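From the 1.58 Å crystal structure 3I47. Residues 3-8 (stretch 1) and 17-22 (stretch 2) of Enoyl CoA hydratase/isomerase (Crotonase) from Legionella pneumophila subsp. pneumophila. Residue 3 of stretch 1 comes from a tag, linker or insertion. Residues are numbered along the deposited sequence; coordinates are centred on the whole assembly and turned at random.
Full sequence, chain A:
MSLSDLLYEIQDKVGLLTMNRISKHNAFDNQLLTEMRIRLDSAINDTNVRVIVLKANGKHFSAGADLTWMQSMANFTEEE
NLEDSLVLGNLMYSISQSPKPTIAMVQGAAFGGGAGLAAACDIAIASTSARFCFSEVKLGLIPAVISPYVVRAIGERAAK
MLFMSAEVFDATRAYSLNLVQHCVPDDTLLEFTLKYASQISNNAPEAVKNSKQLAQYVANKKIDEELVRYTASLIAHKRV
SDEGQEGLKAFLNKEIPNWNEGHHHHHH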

# COMPACT_ATOMS: atom_id res chain seq x y z
N LEU A 3 16.93 -17.00 1.85
CA LEU A 3 16.29 -15.83 1.24
C LEU A 3 16.00 -14.82 2.35
O LEU A 3 14.99 -14.93 3.05
CB LEU A 3 15.02 -16.23 0.48
CG LEU A 3 15.22 -16.93 -0.87
CD1 LEU A 3 14.06 -17.88 -1.16
CD2 LEU A 3 15.39 -15.91 -2.01
N SER A 4 16.88 -13.84 2.50
CA SER A 4 16.81 -12.94 3.64
C SER A 4 16.53 -11.48 3.28
O SER A 4 16.30 -10.67 4.17
CB SER A 4 18.09 -13.02 4.48
OG SER A 4 19.23 -12.75 3.70
N ASP A 5 16.53 -11.15 1.99
CA ASP A 5 16.26 -9.76 1.57
C ASP A 5 14.81 -9.33 1.74
O ASP A 5 14.54 -8.16 2.02
CB ASP A 5 16.70 -9.53 0.12
CG ASP A 5 18.20 -9.30 -0.01
OD1 ASP A 5 18.94 -9.49 0.97
OD2 ASP A 5 18.64 -8.93 -1.11
N LEU A 6 13.89 -10.27 1.56
CA LEU A 6 12.48 -9.99 1.71
C LEU A 6 11.85 -11.15 2.45
O LEU A 6 11.87 -12.28 1.97
CB LEU A 6 11.84 -9.79 0.34
CG LEU A 6 10.37 -9.41 0.43
CD1 LEU A 6 10.25 -7.94 0.78
CD2 LEU A 6 9.65 -9.72 -0.84
N LEU A 7 11.32 -10.87 3.64
CA LEU A 7 10.70 -11.87 4.47
C LEU A 7 9.20 -11.93 4.20
O LEU A 7 8.60 -10.93 3.82
CB LEU A 7 10.96 -11.59 5.96
CG LEU A 7 12.42 -11.41 6.36
CD1 LEU A 7 12.53 -10.94 7.81
CD2 LEU A 7 13.24 -12.68 6.13
N TYR A 8 8.62 -13.11 4.34
CA TYR A 8 7.19 -13.28 4.13
C TYR A 8 6.63 -14.25 5.15
O TYR A 8 7.11 -15.39 5.26
CB TYR A 8 6.92 -13.77 2.70
CG TYR A 8 5.47 -14.01 2.37
CD1 TYR A 8 4.51 -13.01 2.58
CD2 TYR A 8 5.06 -15.23 1.83
CE1 TYR A 8 3.17 -13.23 2.28
CE2 TYR A 8 3.72 -15.46 1.52
CZ TYR A 8 2.79 -14.46 1.75
OH TYR A 8 1.47 -14.69 1.44
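Stretch 2 (17-22) LTMNRI

The strongest tie between the stretches is the salt bridge of Asp5 and Arg21: Arg21 NE donates to Asp5 OD2 at 2.7 Å, with the carboxylate oxygen near the guanidinium plane, where the N-H bonds point. A weak bond from Arg21 NH2 to Asp5 OD2 (3.3 Å) supplements it, and a water bridges the same two atoms, 2.8 Å from each. Arginine's length serves here, since its CA-to-CB bond runs sideways and its end returns to the acid. Asn20, in the loop just past the strand, donates twice: its N to Asp5 O and its ND2 to Ser4 O, both 2.8 Å. The side-chain amide thus reaches a loop carbonyl beyond the regular ladder.

Residues 17-19 form a strand antiparallel to strand 6-8, the axes crossing at 160° and approaching to 4.6 Å. Leu7 and Thr18 make the hydrogen-bonded pair, Leu7 N to Thr18 O and Thr18 N to Leu7 O, each 2.9 Å and nearly straight. Leu6 faces Met19 and Tyr8 faces Leu17 in non-hydrogen-bonded pairs, CA to CA 4.8 Å in both. These four side chains share one face: Leu6 CD1 lies 4.0 Å from Met19 CG, and Tyr8 CD1 3.9 Å from Leu17 CD1, apolar groups suited to packing. Leu7 and Thr18 occupy the other face, CB to CB 4.1 Å.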

# COMPACT_ATOMS: atom_id res chain seq x y z
N LEU A 17 4.82 -8.75 4.35
CA LEU A 17 6.03 -8.70 3.53
C LEU A 17 6.96 -7.71 4.18
O LEU A 17 6.58 -6.55 4.37
CB LEU A 17 5.71 -8.23 2.10
CG LEU A 17 5.08 -9.16 1.05
CD1 LEU A 17 3.61 -9.45 1.33
CD2 LEU A 17 5.25 -8.52 -0.32
N THR A 18 8.16 -8.15 4.55
CA THR A 18 9.11 -7.28 5.23
C THR A 18 10.41 -7.09 4.44
O THR A 18 11.19 -8.04 4.27
CB THR A 18 9.43 -7.81 6.65
OG1 THR A 18 8.20 -8.02 7.36
CG2 THR A 18 10.29 -6.83 7.43
N MET A 19 10.65 -5.87 3.98
CA MET A 19 11.93 -5.54 3.35
C MET A 19 13.03 -5.63 4.40
O MET A 19 12.95 -5.00 5.46
CB MET A 19 11.87 -4.15 2.72
CG MET A 19 10.91 -4.07 1.51
SD MET A 19 10.70 -2.42 0.72
CE MET A 19 9.92 -1.47 2.04
N ASN A 20 14.07 -6.41 4.10
CA ASN A 20 15.03 -6.79 5.13
C ASN A 20 16.49 -6.58 4.69
O ASN A 20 17.41 -7.27 5.19
CB ASN A 20 14.76 -8.25 5.55
CG ASN A 20 15.47 -8.65 6.83
OD1 ASN A 20 15.45 -7.93 7.82
ND2 ASN A 20 16.12 -9.82 6.80
N ARG A 21 16.71 -5.63 3.79
CA ARG A 21 18.08 -5.22 3.44
C ARG A 21 18.55 -4.16 4.42
O ARG A 21 18.67 -2.98 4.06
CB ARG A 21 18.17 -4.72 2.00
CG ARG A 21 18.02 -5.81 0.95
CD ARG A 21 18.44 -5.26 -0.41
NE ARG A 21 18.30 -6.23 -1.49
CZ ARG A 21 18.55 -5.95 -2.77
NH1 ARG A 21 18.98 -4.73 -3.10
NH2 ARG A 21 18.40 -6.87 -3.71
N ILE A 22 18.79 -4.57 5.66
CA ILE A 22 19.08 -3.63 6.74
C ILE A 22 20.34 -2.80 6.48
O ILE A 22 20.32 -1.58 6.65
CB ILE A 22 19.12 -4.36 8.11
CG1 ILE A 22 17.71 -4.86 8.48
CG2 ILE A 22 19.73 -3.44 9.20
CD1 ILE A 22 17.67 -5.81 9.68
O HOH W 1 16.95 -9.18 -3.28